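Local coordinates for protein putative adenylate cyclase (Vibrio parahaemolyticus, PDB 2ACA) that is a putative class IV adenylate cyclase of the CYTH family, which would probably convert ATP to cyclic AMP, though its function has not been established, at residues Arg65-Gln68 and Pro69-Ile72; Lys78-Glu81 and Ala82-Glu86. All coordinates share one frame; numbering follows the deposited sequence.

Contact 1: Arg65-Gln68 and Pro69-Ile72; sequences REIQ and PAGI. With PO4 (phosphate ion), chain D.
The chain turns back after strand 61-68 so that Ile67 and Ile72 form an antiparallel hydrogen-bonded pair, Ile67 N giving its hydrogen to Ile72 O at 2.7 Å. The connection is a beta hairpin closed by a G1 beta bulge: Gly71 and Ile72 both face Ile67, and Ile67 O accepts from Gly71 N at 2.8 Å and from Ile72 N at 3.1 Å, both donors lying in the carbonyl plane. Gly71 sits at positive phi (80°), as the first position of a G1 bulge does, and the turn is entered through a cis peptide bond before Pro69. Beside the closing bonds, Glu66 CA approaches Ile72 O at 3.3 Å in a CA-H...O contact.

Ile67 and Ile72 run side by side in the same direction, CB against CB at 4.1 Å, with Ile67 CD1 touching Ile72 CG2. The face they share also meets strand 35-49, Ile67 on Phe38 and Ile72 on Met37. Ile67 CG2 comes up to the methyl of Ala70, and the backbone N of Ala70 is hydrogen-bonded to Asn41 OD1.

Away from the turn, Arg65 runs out to a phosphate ion, probably from the crystallisation liquor, while its NE is held by Asp45 and Glu43. Arg65 bends at chi3 (-58°), turning its guanidinium so that phosphate O4, in its plane at the edge, accepts hydrogen bonds from Arg65 NH1 at 2.9 Å and Arg65 NH2 at 3.1 Å.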
ATOM      1  N   ARG A  65       0.005  -9.914   0.150  1.00  7.45           N
ATOM      2  CA  ARG A  65       0.340 -10.998   1.076  1.00  9.98           C
ATOM      3  C   ARG A  65       0.017 -10.657   2.508  1.00 10.35           C
ATOM      4  O   ARG A  65       0.289  -9.550   2.962  1.00 13.38           O
ATOM      5  CB  ARG A  65       1.836 -11.343   0.948  1.00 13.57           C
ATOM      6  CG  ARG A  65       2.416 -12.203   2.075  1.00 12.37           C
ATOM      7  CD  ARG A  65       3.933 -12.419   1.888  1.00  8.71           C
ATOM      8  NE  ARG A  65       4.242 -13.049   0.608  1.00 11.91           N
ATOM      9  CZ  ARG A  65       5.474 -13.208   0.127  1.00 12.35           C
ATOM     10  NH1 ARG A  65       6.520 -12.780   0.820  1.00 11.22           N
ATOM     11  NH2 ARG A  65       5.664 -13.796  -1.046  1.00 14.81           N
ATOM     12  N   GLU A  66      -0.567 -11.621   3.214  1.00  8.56           N
ATOM     13  CA  GLU A  66      -0.933 -11.451   4.617  1.00  9.83           C
ATOM     14  C   GLU A  66      -0.404 -12.633   5.426  1.00 12.25           C
ATOM     15  O   GLU A  66      -0.561 -13.791   5.039  1.00  9.32           O
ATOM     16  CB  GLU A  66      -2.451 -11.359   4.775  1.00 15.05           C
ATOM     17  CG  GLU A  66      -2.917 -11.331   6.219  1.00 19.47           C
ATOM     18  CD  GLU A  66      -4.413 -11.089   6.353  1.00 19.17           C
ATOM     19  OE1 GLU A  66      -5.199 -11.829   5.729  1.00 23.19           O
ATOM     20  OE2 GLU A  66      -4.805 -10.164   7.090  1.00 23.11           O
ATOM     21  N   ILE A  67       0.227 -12.318   6.549  1.00 17.85           N
ATOM     22  CA  ILE A  67       0.797 -13.316   7.430  1.00 18.50           C
ATOM     23  C   ILE A  67       0.128 -13.169   8.786  1.00 20.28           C
ATOM     24  O   ILE A  67       0.194 -12.111   9.410  1.00 21.79           O
ATOM     25  CB  ILE A  67       2.331 -13.111   7.567  1.00 14.10           C
ATOM     26  CG1 ILE A  67       2.992 -13.231   6.185  1.00 11.55           C
ATOM     27  CG2 ILE A  67       2.916 -14.151   8.518  1.00 15.25           C
ATOM     28  CD1 ILE A  67       4.466 -12.904   6.162  1.00 12.03           C
ATOM     29  N   GLN A  68      -0.531 -14.234   9.230  1.00 21.36           N
ATOM     30  CA  GLN A  68      -1.220 -14.230  10.512  1.00 22.45           C
ATOM     31  C   GLN A  68      -0.716 -15.345  11.407  1.00 22.12           C
ATOM     32  O   GLN A  68      -0.324 -16.405  10.923  1.00 20.18           O
ATOM     33  CB  GLN A  68      -2.727 -14.370  10.296  1.00 42.00           C
ATOM     34  CG  GLN A  68      -3.425 -13.029  10.089  1.00 45.98           C
ATOM     35  CD  GLN A  68      -4.779 -13.159   9.429  1.00 48.11           C
ATOM     36  OE1 GLN A  68      -5.579 -12.221   9.439  1.00 51.28           O
ATOM     37  NE2 GLN A  68      -5.040 -14.317   8.837  1.00 49.52           N
ATOM     38  N   PRO A  69      -0.765 -15.140  12.733  1.00 19.05           N
ATOM     39  CA  PRO A  69      -1.270 -13.929  13.395  1.00 17.18           C
ATOM     40  C   PRO A  69      -0.315 -12.740  13.563  1.00 16.70           C
ATOM     41  O   PRO A  69      -0.631 -11.806  14.292  1.00 18.90           O
ATOM     42  CB  PRO A  69      -1.749 -14.465  14.742  1.00 17.58           C
ATOM     43  CG  PRO A  69      -0.724 -15.519  15.039  1.00 18.71           C
ATOM     44  CD  PRO A  69      -0.573 -16.231  13.708  1.00 17.33           C
ATOM     45  N   ALA A  70       0.843 -12.767  12.910  1.00 17.14           N
ATOM     46  CA  ALA A  70       1.785 -11.665  13.037  1.00 16.93           C
ATOM     47  C   ALA A  70       1.139 -10.360  12.578  1.00 17.36           C
ATOM     48  O   ALA A  70       1.463  -9.285  13.081  1.00 16.26           O
ATOM     49  CB  ALA A  70       3.024 -11.938  12.221  1.00 18.19           C
ATOM     50  N   GLY A  71       0.234 -10.463  11.612  1.00 17.07           N
ATOM     51  CA  GLY A  71      -0.439  -9.281  11.112  1.00 18.10           C
ATOM     52  C   GLY A  71       0.412  -8.504  10.127  1.00 16.41           C
ATOM     53  O   GLY A  71       0.285  -7.288  10.013  1.00 15.59           O
ATOM     54  N   ILE A  72       1.286  -9.208   9.416  1.00 12.46           N
ATOM     55  CA  ILE A  72       2.150  -8.573   8.432  1.00 12.54           C
ATOM     56  C   ILE A  72       1.405  -8.631   7.114  1.00 11.40           C
ATOM     57  O   ILE A  72       0.929  -9.695   6.712  1.00 11.13           O
ATOM     58  CB  ILE A  72       3.517  -9.308   8.315  1.00 16.46           C
ATOM     59  CG1 ILE A  72       4.339  -9.063   9.581  1.00 17.34           C
ATOM     60  CG2 ILE A  72       4.286  -8.823   7.104  1.00 16.26           C
ATOM     61  CD1 ILE A  72       5.641  -9.854   9.635  1.00 17.57           C
TER
HETATM   62  P   PO4 D 304       9.301 -14.920  -0.844  1.00 47.28           P
HETATM   63  O1  PO4 D 304       8.411 -15.875  -1.555  1.00 47.55           O
HETATM   64  O2  PO4 D 304      10.637 -14.906  -1.494  1.00 48.96           O
HETATM   65  O3  PO4 D 304       9.444 -15.339   0.572  1.00 48.82           O
HETATM   66  O4  PO4 D 304       8.711 -13.559  -0.898  1.00 49.87           O

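Contact 2: Lys78-Glu81 and Ala82-Glu86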
ATOM      1  N   LYS A  78       7.550  -8.375  -8.106  1.00 11.38           N
ATOM      2  CA  LYS A  78       8.815  -9.021  -8.426  1.00 15.02           C
ATOM      3  C   LYS A  78       9.094  -8.938  -9.913  1.00 15.09           C
ATOM      4  O   LYS A  78       8.165  -8.969 -10.727  1.00 12.87           O
ATOM      5  CB  LYS A  78       8.794 -10.495  -8.007  1.00 22.72           C
ATOM      6  CG  LYS A  78       8.838 -10.738  -6.506  1.00 27.25           C
ATOM      7  CD  LYS A  78       8.777 -12.227  -6.196  1.00 30.69           C
ATOM      8  CE  LYS A  78       8.882 -12.516  -4.704  1.00 32.17           C
ATOM      9  NZ  LYS A  78      10.232 -12.200  -4.158  1.00 36.68           N
ATOM     10  N   GLY A  79      10.380  -8.847 -10.259  1.00 16.55           N
ATOM     11  CA  GLY A  79      10.776  -8.761 -11.658  1.00 19.47           C
ATOM     12  C   GLY A  79      10.784  -7.333 -12.179  1.00 22.26           C
ATOM     13  O   GLY A  79      10.518  -6.400 -11.417  1.00 20.57           O
ATOM     14  N   PRO A  80      11.084  -7.122 -13.471  1.00 25.27           N
ATOM     15  CA  PRO A  80      11.414  -8.169 -14.444  1.00 28.31           C
ATOM     16  C   PRO A  80      12.800  -8.771 -14.216  1.00 31.54           C
ATOM     17  O   PRO A  80      13.022  -9.946 -14.489  1.00 33.03           O
ATOM     18  CB  PRO A  80      11.308  -7.441 -15.780  1.00 28.45           C
ATOM     19  CG  PRO A  80      11.757  -6.059 -15.433  1.00 26.20           C
ATOM     20  CD  PRO A  80      11.027  -5.803 -14.126  1.00 26.05           C
ATOM     21  N   GLU A  81      13.730  -7.962 -13.718  1.00 36.86           N
ATOM     22  CA  GLU A  81      15.079  -8.444 -13.451  1.00 39.88           C
ATOM     23  C   GLU A  81      15.016  -9.619 -12.475  1.00 40.79           C
ATOM     24  O   GLU A  81      14.295  -9.576 -11.478  1.00 40.64           O
ATOM     25  CB  GLU A  81      15.947  -7.324 -12.866  1.00 47.23           C
ATOM     26  CG  GLU A  81      16.219  -6.173 -13.823  1.00 49.47           C
ATOM     27  CD  GLU A  81      15.009  -5.279 -14.042  1.00 51.71           C
ATOM     28  OE1 GLU A  81      15.094  -4.352 -14.877  1.00 51.70           O
ATOM     29  OE2 GLU A  81      13.975  -5.498 -13.377  1.00 52.42           O
ATOM     30  N   ALA A  82      15.774 -10.668 -12.778  1.00 46.44           N
ATOM     31  CA  ALA A  82      15.814 -11.873 -11.956  1.00 47.86           C
ATOM     32  C   ALA A  82      15.856 -11.630 -10.447  1.00 49.08           C
ATOM     33  O   ALA A  82      15.193 -12.335  -9.683  1.00 51.08           O
ATOM     34  CB  ALA A  82      17.003 -12.732 -12.368  1.00 39.74           C
ATOM     35  N   ASP A  83      16.630 -10.634 -10.025  1.00 39.65           N
ATOM     36  CA  ASP A  83      16.783 -10.322  -8.607  1.00 39.31           C
ATOM     37  C   ASP A  83      16.076  -9.055  -8.123  1.00 37.08           C
ATOM     38  O   ASP A  83      16.407  -8.534  -7.056  1.00 37.34           O
ATOM     39  CB  ASP A  83      18.269 -10.196  -8.279  1.00 96.11           C
ATOM     40  CG  ASP A  83      18.966  -9.173  -9.154  1.00100.09           C
ATOM     41  OD1 ASP A  83      19.108  -9.431 -10.368  1.00103.11           O
ATOM     42  OD2 ASP A  83      19.356  -8.107  -8.633  1.00102.61           O
ATOM     43  N   ARG A  84      15.114  -8.552  -8.887  1.00 26.17           N
ATOM     44  CA  ARG A  84      14.416  -7.341  -8.472  1.00 23.21           C
ATOM     45  C   ARG A  84      13.124  -7.648  -7.727  1.00 20.41           C
ATOM     46  O   ARG A  84      12.269  -8.395  -8.209  1.00 18.70           O
ATOM     47  CB  ARG A  84      14.112  -6.447  -9.686  1.00 41.00           C
ATOM     48  CG  ARG A  84      13.469  -5.101  -9.332  1.00 42.44           C
ATOM     49  CD  ARG A  84      13.107  -4.303 -10.584  1.00 43.58           C
ATOM     50  NE  ARG A  84      12.422  -3.051 -10.266  1.00 46.36           N
ATOM     51  CZ  ARG A  84      11.960  -2.188 -11.172  1.00 47.21           C
ATOM     52  NH1 ARG A  84      12.106  -2.433 -12.470  1.00 45.61           N
ATOM     53  NH2 ARG A  84      11.349  -1.075 -10.780  1.00 45.97           N
ATOM     54  N   CYS A  85      12.992  -7.070  -6.542  1.00 21.88           N
ATOM     55  CA  CYS A  85      11.799  -7.267  -5.737  1.00 20.51           C
ATOM     56  C   CYS A  85      11.519  -6.024  -4.907  1.00 20.17           C
ATOM     57  O   CYS A  85      12.360  -5.572  -4.128  1.00 19.21           O
ATOM     58  CB  CYS A  85      11.966  -8.475  -4.816  1.00 25.41           C
ATOM     59  SG  CYS A  85      10.543  -8.796  -3.756  1.00 29.79           S
ATOM     60  N   GLU A  86      10.332  -5.463  -5.083  1.00 22.58           N
ATOM     61  CA  GLU A  86       9.961  -4.282  -4.329  1.00 22.68           C
ATOM     62  C   GLU A  86       8.705  -4.557  -3.518  1.00 20.81           C
ATOM     63  O   GLU A  86       7.850  -5.348  -3.914  1.00 20.78           O
ATOM     64  CB  GLU A  86       9.754  -3.098  -5.274  1.00 35.03           C
ATOM     65  CG  GLU A  86      10.984  -2.800  -6.116  1.00 37.65           C
ATOM     66  CD  GLU A  86      10.872  -1.501  -6.887  1.00 40.37           C
ATOM     67  OE1 GLU A  86      10.814  -0.431  -6.245  1.00 41.38           O
ATOM     68  OE2 GLU A  86      10.841  -1.552  -8.133  1.00 43.10           O
TER
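Two backbone hydrogen bonds close the loop between Lys78 and Cys85. Gly79 N donates to Arg84 O at 2.8 Å and nearly straight (166°). Arg84 N reaches Glu81 O at 2.9 Å. This second bond belongs to a type I beta turn from Glu81 to Arg84, the tip of the hairpin that joins strand 72-78 to strand 85-89, one of two outermost in this chain's sheet. Lys78 and Cys85 form a non-hydrogen-bonded antiparallel pair at its base, and a cis peptide bond before Pro80 bends the chain. In the CYTH fold this antiparallel sheet typically forms a tunnel for phosphate-bearing substrates, consistent with a phosphate ion near Lys78.

Among the charged groups, Arg84 extends from CG to NE and carries the guanidinium past Glu81 to Glu86, where Arg84 NE (3.0 Å) and Arg84 NH2 (2.7 Å) both hydrogen-bond to Glu86 OE2 side-on, as parts of a salt bridge. Glu81 lies alongside, folded back at chi2 (73°): its OE2 rests on Arg84 CD at 3.2 Å and meets the guanidinium edge in a long salt bridge to NH1, the Glu81 carboxylate and Arg84 guanidinium planes 54° apart. Ser98 of the second subunit adds weak hydrogen bonds to Arg84 and Glu86.

Pro80 CD packs beside Arg84 NH1, and the Lys78 chain runs over Cys85, bending at its end to bring Lys78 NZ 3.4 Å from Cys85 SG.

How the contacts relate
Contacts 1 and 2 follow each other along the chain and sit at the two ends of strand 72-78, the first joining it to strand 61-68 and the second to strand 85-89. Their centres are about 23 Å apart, and they do not touch. Contact 1 is at the surface, though its isoleucines pack against strand 35-49; contact 2 is partly buried and lies against the second subunit. Both are hairpin turns with a cis proline, yet a bulge closes one and a type I turn the other. Across the turn, apolar packing prevails in 65-72, whereas an arginine-carboxylate network marks 78-86. Phosphate ions lie near basic side chains of both.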